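Local coordinates for protein Vng1086c (Halobacterium sp., PDB 2GF4) that is of unknown function but binds calcium and belongs to the uncharacterised UPF0058 family, assembling from four copies of a largely helical chain, at residues Ala32-Leu37 with Phe56-Ala61; Glu5-His10 with Ser49-Ala54. All coordinates share one frame; numbering follows the deposited sequence.

Interaction 1 of 2, residues Ala32-Leu37 with Phe56-Ala61; sequences AAYEEL and FLLGNA
The short helix 32-37 packs antiparallel on segment 56-61 of the long helix 48-71 in this all-helical chain, with an angle of 170° and segment axes 8.6 Å apart. No hydrogen bond or charge pair joins the two; the contact is mainly apolar, aliphatic groups against each other and against one aromatic face. The CH-pi contact comes from Leu-58, whose CD2 sits over one face of the Tyr-34 ring, 3.6 Å from its centroid and 16° off the ring normal. Leu-58 CG lies close as well, 3.6 Å from Tyr-34 CD1; the two side chains cross obliquely, with CD2 resting on the face, offset toward the rim. With CG anti to the backbone N, chi1 165° swings the Tyr-34 ring out so that Leu-58 lies over its face. Aliphatic packing centres on Leu-57, whose two methyls diverge. Its CD1 meets Leu-37 CB at 4.0 Å and also touches the Ala-33 carbonyl oxygen and Tyr-34 CA. Its CD2 reaches Ala-33 CB at 4.1 Å, while its CB packs against Tyr-34 CB at 4.0 Å; Tyr-34 and Leu-57 are also the pair whose CA atoms lie nearest across the segments. Beyond the contact, Tyr-34 OH is hydrogen-bonded to His-10 of helix 3-21. An alanine in place of Tyr-34 would strip Leu-58 of its aromatic platform and His-10 of its hydroxyl partner, and would probably loosen the short helix on its neighbours. Nonpolar surface and ring face thus join these segments, while a third helix satisfies the tyrosine's polar end.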
ATOM      1  N   ALA A  32      10.726  -1.587 -10.001  1.00 27.02           N
ATOM      2  CA  ALA A  32      10.457  -1.289 -11.387  1.00 29.98           C
ATOM      3  C   ALA A  32       9.433  -0.219 -11.642  1.00 29.68           C
ATOM      4  O   ALA A  32       9.518   0.437 -12.680  1.00 29.19           O
ATOM      5  CB  ALA A  32      10.110  -2.499 -12.084  1.00 31.54           C
ATOM      6  N   ALA A  33       8.490  -0.003 -10.736  1.00 28.31           N
ATOM      7  CA  ALA A  33       7.555   1.083 -10.975  1.00 28.76           C
ATOM      8  C   ALA A  33       8.242   2.439 -10.775  1.00 28.20           C
ATOM      9  O   ALA A  33       7.934   3.372 -11.521  1.00 27.90           O
ATOM     10  CB  ALA A  33       6.457   0.974 -10.073  1.00 30.27           C
ATOM     11  N   TYR A  34       9.121   2.580  -9.778  1.00 27.12           N
ATOM     12  CA  TYR A  34       9.814   3.849  -9.602  1.00 25.27           C
ATOM     13  C   TYR A  34      10.619   4.142 -10.873  1.00 25.03           C
ATOM     14  O   TYR A  34      10.598   5.278 -11.321  1.00 24.84           O
ATOM     15  CB  TYR A  34      10.754   3.772  -8.408  1.00 23.41           C
ATOM     16  CG  TYR A  34      11.762   4.880  -8.347  1.00 23.87           C
ATOM     17  CD1 TYR A  34      11.423   6.132  -7.848  1.00 20.97           C
ATOM     18  CD2 TYR A  34      13.072   4.655  -8.742  1.00 22.80           C
ATOM     19  CE1 TYR A  34      12.358   7.110  -7.742  1.00 22.46           C
ATOM     20  CE2 TYR A  34      14.006   5.630  -8.647  1.00 22.16           C
ATOM     21  CZ  TYR A  34      13.636   6.844  -8.141  1.00 21.96           C
ATOM     22  OH  TYR A  34      14.559   7.839  -8.059  1.00 21.88           O
ATOM     23  N   GLU A  35      11.300   3.158 -11.464  1.00 26.34           N
ATOM     24  CA  GLU A  35      12.089   3.444 -12.665  1.00 29.15           C
ATOM     25  C   GLU A  35      11.219   3.862 -13.850  1.00 29.65           C
ATOM     26  O   GLU A  35      11.679   4.627 -14.689  1.00 29.88           O
ATOM     27  CB  GLU A  35      12.944   2.233 -13.011  1.00 29.73           C
ATOM     28  CG  GLU A  35      13.805   1.743 -11.843  1.00 34.20           C
ATOM     29  CD  GLU A  35      15.030   2.589 -11.621  1.00 36.45           C
ATOM     30  OE1 GLU A  35      15.356   3.396 -12.513  1.00 38.24           O
ATOM     31  OE2 GLU A  35      15.709   2.461 -10.574  1.00 35.62           O
ATOM     32  N   GLU A  36       9.981   3.378 -13.936  1.00 31.09           N
ATOM     33  CA  GLU A  36       9.106   3.803 -15.025  1.00 31.17           C
ATOM     34  C   GLU A  36       8.814   5.285 -14.902  1.00 27.27           C
ATOM     35  O   GLU A  36       8.636   5.950 -15.911  1.00 27.18           O
ATOM     36  CB  GLU A  36       7.773   3.084 -14.965  1.00 36.70           C
ATOM     37  CG  GLU A  36       7.888   1.621 -15.233  1.00 47.48           C
ATOM     38  CD  GLU A  36       6.548   0.926 -15.178  1.00 53.35           C
ATOM     39  OE1 GLU A  36       5.493   1.607 -15.200  1.00 56.56           O
ATOM     40  OE2 GLU A  36       6.532  -0.319 -15.128  1.00 57.11           O
ATOM     41  N   LEU A  37       8.724   5.811 -13.690  1.00 24.41           N
ATOM     42  CA  LEU A  37       8.428   7.224 -13.546  1.00 23.46           C
ATOM     43  C   LEU A  37       9.542   8.111 -14.118  1.00 23.48           C
ATOM     44  O   LEU A  37       9.263   9.191 -14.630  1.00 22.36           O
ATOM     45  CB  LEU A  37       8.230   7.527 -12.059  1.00 22.64           C
ATOM     46  CG  LEU A  37       8.097   9.004 -11.676  1.00 22.14           C
ATOM     47  CD1 LEU A  37       6.867   9.512 -12.294  1.00 24.27           C
ATOM     48  CD2 LEU A  37       8.026   9.193 -10.203  1.00 22.99           C
ATOM     49  N   PHE A  56       6.802   8.210  -3.093  1.00 24.03           N
ATOM     50  CA  PHE A  56       5.696   7.268  -2.901  1.00 25.09           C
ATOM     51  C   PHE A  56       6.074   5.910  -3.504  1.00 24.83           C
ATOM     52  O   PHE A  56       5.965   4.880  -2.837  1.00 25.24           O
ATOM     53  CB  PHE A  56       4.471   7.806  -3.633  1.00 25.06           C
ATOM     54  CG  PHE A  56       3.297   6.902  -3.557  1.00 28.31           C
ATOM     55  CD1 PHE A  56       3.073   5.938  -4.524  1.00 29.77           C
ATOM     56  CD2 PHE A  56       2.375   7.048  -2.540  1.00 29.41           C
ATOM     57  CE1 PHE A  56       1.981   5.117  -4.438  1.00 29.85           C
ATOM     58  CE2 PHE A  56       1.288   6.225  -2.459  1.00 30.21           C
ATOM     59  CZ  PHE A  56       1.082   5.274  -3.411  1.00 30.02           C
ATOM     60  N   LEU A  57       6.511   5.892  -4.762  1.00 24.01           N
ATOM     61  CA  LEU A  57       6.859   4.627  -5.387  1.00 24.33           C
ATOM     62  C   LEU A  57       7.972   3.877  -4.679  1.00 25.70           C
ATOM     63  O   LEU A  57       7.965   2.638  -4.673  1.00 23.12           O
ATOM     64  CB  LEU A  57       7.229   4.878  -6.837  1.00 24.31           C
ATOM     65  CG  LEU A  57       5.986   5.223  -7.668  1.00 28.72           C
ATOM     66  CD1 LEU A  57       6.456   5.661  -9.014  1.00 27.08           C
ATOM     67  CD2 LEU A  57       5.044   4.026  -7.782  1.00 27.35           C
ATOM     68  N   LEU A  58       8.927   4.614  -4.102  1.00 25.65           N
ATOM     69  CA  LEU A  58      10.055   3.998  -3.386  1.00 26.95           C
ATOM     70  C   LEU A  58       9.595   3.397  -2.067  1.00 27.37           C
ATOM     71  O   LEU A  58       9.967   2.263  -1.754  1.00 27.32           O
ATOM     72  CB  LEU A  58      11.136   5.041  -3.101  1.00 26.57           C
ATOM     73  CG  LEU A  58      11.902   5.511  -4.336  1.00 25.69           C
ATOM     74  CD1 LEU A  58      12.886   6.549  -3.963  1.00 27.64           C
ATOM     75  CD2 LEU A  58      12.610   4.372  -4.924  1.00 26.31           C
ATOM     76  N   GLY A  59       8.831   4.165  -1.283  1.00 27.44           N
ATOM     77  CA  GLY A  59       8.324   3.652  -0.012  1.00 28.17           C
ATOM     78  C   GLY A  59       7.455   2.438  -0.263  1.00 27.28           C
ATOM     79  O   GLY A  59       7.610   1.403   0.372  1.00 28.61           O
ATOM     80  N   ASN A  60       6.519   2.577  -1.177  1.00 29.52           N
ATOM     81  CA  ASN A  60       5.650   1.499  -1.523  1.00 29.80           C
ATOM     82  C   ASN A  60       6.405   0.276  -1.933  1.00 27.12           C
ATOM     83  O   ASN A  60       6.074  -0.836  -1.532  1.00 24.16           O
ATOM     84  CB  ASN A  60       4.852   1.932  -2.670  1.00 35.15           C
ATOM     85  CG  ASN A  60       3.490   1.558  -2.520  1.00 42.08           C
ATOM     86  OD1 ASN A  60       3.014   0.644  -3.167  1.00 47.51           O
ATOM     87  ND2 ASN A  60       2.815   2.226  -1.610  1.00 47.04           N
ATOM     88  N   ALA A  61       7.403   0.460  -2.779  1.00 24.75           N
ATOM     89  CA  ALA A  61       8.130  -0.693  -3.244  1.00 25.81           C
ATOM     90  C   ALA A  61       8.935  -1.365  -2.171  1.00 26.48           C
ATOM     91  O   ALA A  61       9.081  -2.588  -2.198  1.00 24.38           O
ATOM     92  CB  ALA A  61       9.002  -0.302  -4.332  1.00 26.98           C
TER

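Interaction 2 of 2, residues Glu5-His10 with Ser49-Ala54; sequences ELLELH and SEHKHA
His-51, Leu-6 and His-10 bury the most surface where segment 5-10 meets segment 49-54. The two histidines meet rim to rim through a single hydrogen bond: His-10 ND1 and His-51 ND1 are 2.9 Å apart at 164°, each in the plane of the other's ring, and either could be the donor. Their planes are turned 64° from one another. His-51 is gripped at its other nitrogen too, NE2 bonding to the carbonyl oxygen of His-43, and Leu-7 CD2 covers one face of its ring, 3.4 Å from the centroid and almost on the normal. His-10 reaches across with CG anti to the backbone N, its NE2 held by Tyr-34 of helix 32-37, and Ala-54 CB lies over one face of its ring, 3.4 Å from His-10 CE1. The pair bridges two helices of an all-helical chain, which run broadly parallel, crossing at 30° with segment axes 9.6 Å apart. Leu-6 adds aliphatic packing: its CD2 packs on His-51 CB at 3.7 Å and on the aliphatic Lys-52 CG at the same distance. Lys-52 bends at chi3, and its NZ forms salt bridges with Asp-69 and Glu-70 of the second subunit.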
ATOM      1  N   GLU A   5      13.457  20.057   1.020  1.00 31.07           N
ATOM      2  CA  GLU A   5      13.316  18.929   1.955  1.00 30.42           C
ATOM      3  C   GLU A   5      12.877  17.705   1.145  1.00 28.60           C
ATOM      4  O   GLU A   5      13.369  16.609   1.381  1.00 29.61           O
ATOM      5  CB  GLU A   5      12.264  19.233   3.024  1.00 34.01           C
ATOM      6  CG  GLU A   5      12.668  20.387   3.943  1.00 34.88           C
ATOM      7  CD  GLU A   5      11.543  20.865   4.845  1.00 36.43           C
ATOM      8  OE1 GLU A   5      10.360  20.939   4.430  1.00 37.06           O
ATOM      9  OE2 GLU A   5      11.832  21.221   6.002  1.00 37.76           O
ATOM     10  N   LEU A   6      11.963  17.868   0.197  1.00 26.68           N
ATOM     11  CA  LEU A   6      11.512  16.727  -0.590  1.00 26.73           C
ATOM     12  C   LEU A   6      12.633  16.153  -1.459  1.00 26.50           C
ATOM     13  O   LEU A   6      12.702  14.931  -1.630  1.00 23.58           O
ATOM     14  CB  LEU A   6      10.338  17.184  -1.432  1.00 27.82           C
ATOM     15  CG  LEU A   6       9.591  16.195  -2.332  1.00 29.33           C
ATOM     16  CD1 LEU A   6       8.967  15.067  -1.558  1.00 32.66           C
ATOM     17  CD2 LEU A   6       8.535  16.973  -3.027  1.00 28.05           C
ATOM     18  N   LEU A   7      13.488  17.010  -2.026  1.00 25.46           N
ATOM     19  CA  LEU A   7      14.601  16.517  -2.847  1.00 26.47           C
ATOM     20  C   LEU A   7      15.526  15.689  -1.955  1.00 27.37           C
ATOM     21  O   LEU A   7      15.963  14.609  -2.366  1.00 25.29           O
ATOM     22  CB  LEU A   7      15.380  17.690  -3.477  1.00 24.83           C
ATOM     23  CG  LEU A   7      14.548  18.442  -4.562  1.00 27.78           C
ATOM     24  CD1 LEU A   7      15.311  19.652  -5.007  1.00 27.96           C
ATOM     25  CD2 LEU A   7      14.231  17.576  -5.775  1.00 26.27           C
ATOM     26  N   GLU A   8      15.796  16.181  -0.739  1.00 30.29           N
ATOM     27  CA  GLU A   8      16.664  15.480   0.202  1.00 35.19           C
ATOM     28  C   GLU A   8      16.034  14.153   0.606  1.00 31.38           C
ATOM     29  O   GLU A   8      16.754  13.169   0.787  1.00 27.86           O
ATOM     30  CB  GLU A   8      16.933  16.377   1.416  1.00 45.60           C
ATOM     31  CG  GLU A   8      17.917  17.510   1.065  1.00 63.63           C
ATOM     32  CD  GLU A   8      18.102  18.536   2.174  1.00 73.47           C
ATOM     33  OE1 GLU A   8      18.936  18.317   3.076  1.00 79.88           O
ATOM     34  OE2 GLU A   8      17.414  19.579   2.148  1.00 79.29           O
ATOM     35  N   LEU A   9      14.710  14.109   0.733  1.00 25.53           N
ATOM     36  CA  LEU A   9      14.033  12.865   1.104  1.00 22.04           C
ATOM     37  C   LEU A   9      14.193  11.891  -0.059  1.00 18.58           C
ATOM     38  O   LEU A   9      14.529  10.724   0.164  1.00 20.12           O
ATOM     39  CB  LEU A   9      12.560  13.157   1.372  1.00 17.68           C
ATOM     40  CG  LEU A   9      11.705  11.973   1.837  1.00 19.63           C
ATOM     41  CD1 LEU A   9      12.228  11.457   3.123  1.00 20.36           C
ATOM     42  CD2 LEU A   9      10.298  12.403   2.015  1.00 20.19           C
ATOM     43  N   HIS A  10      13.928  12.339  -1.282  1.00 18.11           N
ATOM     44  CA  HIS A  10      14.092  11.491  -2.451  1.00 18.46           C
ATOM     45  C   HIS A  10      15.566  10.975  -2.513  1.00 20.85           C
ATOM     46  O   HIS A  10      15.759   9.772  -2.709  1.00 19.89           O
ATOM     47  CB  HIS A  10      13.714  12.303  -3.677  1.00 17.79           C
ATOM     48  CG  HIS A  10      13.588  11.501  -4.934  1.00 18.29           C
ATOM     49  ND1 HIS A  10      13.229  12.061  -6.140  1.00 18.42           N
ATOM     50  CD2 HIS A  10      13.807  10.189  -5.181  1.00 15.88           C
ATOM     51  CE1 HIS A  10      13.243  11.131  -7.069  1.00 14.89           C
ATOM     52  NE2 HIS A  10      13.586   9.988  -6.515  1.00 18.02           N
ATOM     53  N   SER A  49       5.321  17.699  -7.149  1.00 30.08           N
ATOM     54  CA  SER A  49       4.426  16.557  -7.334  1.00 27.47           C
ATOM     55  C   SER A  49       5.114  15.331  -7.920  1.00 26.75           C
ATOM     56  O   SER A  49       4.793  14.202  -7.530  1.00 25.79           O
ATOM     57  CB  SER A  49       3.274  16.988  -8.225  1.00 27.23           C
ATOM     58  OG  SER A  49       2.526  15.860  -8.650  1.00 29.25           O
ATOM     59  N   GLU A  50       6.038  15.544  -8.861  1.00 25.85           N
ATOM     60  CA  GLU A  50       6.769  14.431  -9.447  1.00 25.45           C
ATOM     61  C   GLU A  50       7.686  13.853  -8.362  1.00 22.22           C
ATOM     62  O   GLU A  50       7.844  12.640  -8.291  1.00 20.43           O
ATOM     63  CB  GLU A  50       7.597  14.928 -10.641  1.00 26.39           C
ATOM     64  CG  GLU A  50       6.686  15.298 -11.821  1.00 29.60           C
ATOM     65  CD  GLU A  50       7.393  15.957 -12.985  1.00 32.71           C
ATOM     66  OE1 GLU A  50       7.789  17.138 -12.881  1.00 33.69           O
ATOM     67  OE2 GLU A  50       7.555  15.314 -14.034  1.00 32.43           O
ATOM     68  N   HIS A  51       8.268  14.689  -7.504  1.00 22.88           N
ATOM     69  CA  HIS A  51       9.154  14.146  -6.478  1.00 24.11           C
ATOM     70  C   HIS A  51       8.410  13.410  -5.393  1.00 24.05           C
ATOM     71  O   HIS A  51       8.927  12.416  -4.878  1.00 24.62           O
ATOM     72  CB  HIS A  51      10.026  15.256  -5.948  1.00 25.85           C
ATOM     73  CG  HIS A  51      11.178  15.544  -6.870  1.00 27.81           C
ATOM     74  ND1 HIS A  51      12.258  14.697  -6.993  1.00 28.24           N
ATOM     75  CD2 HIS A  51      11.387  16.547  -7.754  1.00 27.39           C
ATOM     76  CE1 HIS A  51      13.074  15.164  -7.911  1.00 28.64           C
ATOM     77  NE2 HIS A  51      12.574  16.285  -8.381  1.00 28.44           N
ATOM     78  N   LYS A  52       7.212  13.882  -5.048  1.00 23.90           N
ATOM     79  CA  LYS A  52       6.371  13.203  -4.057  1.00 25.68           C
ATOM     80  C   LYS A  52       6.011  11.839  -4.619  1.00 23.58           C
ATOM     81  O   LYS A  52       6.043  10.855  -3.893  1.00 22.66           O
ATOM     82  CB  LYS A  52       5.076  13.959  -3.850  1.00 26.67           C
ATOM     83  CG  LYS A  52       5.275  15.158  -2.989  1.00 30.59           C
ATOM     84  CD  LYS A  52       3.944  15.655  -2.522  1.00 35.33           C
ATOM     85  CE  LYS A  52       3.814  17.086  -2.931  1.00 37.59           C
ATOM     86  NZ  LYS A  52       2.400  17.464  -3.128  1.00 40.37           N
ATOM     87  N   HIS A  53       5.659  11.791  -5.908  1.00 23.64           N
ATOM     88  CA  HIS A  53       5.277  10.562  -6.584  1.00 22.90           C
ATOM     89  C   HIS A  53       6.458   9.616  -6.525  1.00 23.84           C
ATOM     90  O   HIS A  53       6.268   8.442  -6.218  1.00 22.00           O
ATOM     91  CB  HIS A  53       4.918  10.900  -8.023  1.00 22.63           C
ATOM     92  CG  HIS A  53       4.294   9.775  -8.810  1.00 22.19           C
ATOM     93  ND1 HIS A  53       4.055   8.519  -8.296  1.00 23.62           N
ATOM     94  CD2 HIS A  53       3.857   9.745 -10.090  1.00 22.34           C
ATOM     95  CE1 HIS A  53       3.500   7.768  -9.227  1.00 23.10           C
ATOM     96  NE2 HIS A  53       3.370   8.487 -10.322  1.00 24.12           N
ATOM     97  N   ALA A  54       7.670  10.098  -6.798  1.00 23.20           N
ATOM     98  CA  ALA A  54       8.825   9.206  -6.755  1.00 21.20           C
ATOM     99  C   ALA A  54       9.064   8.689  -5.346  1.00 18.87           C
ATOM    100  O   ALA A  54       9.409   7.522  -5.187  1.00 19.79           O
ATOM    101  CB  ALA A  54      10.084   9.928  -7.262  1.00 19.47           C
TER

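Interactions 1 and 2 have centres 12 Å apart and share helix 48-71, which offers segment 49-54 to helix 3-21 and the following segment 56-61 to helix 32-37. Along the chain the segments alternate: 5-10, 32-37, 49-54, 56-61. The contacts touch directly, since the hydrogen bond between Tyr-34 OH and His-10 NE2, 2.8 Å long, extends the histidine pair into a polar chain running from helix 48-71 through helix 3-21 to helix 32-37. Leu-37 CD2 also packs on Ala-54 CA at 3.5 Å. Three helices are thereby tied together beside the calcium site of Asp-38 and Glu-40, and both contacts touch the second subunit.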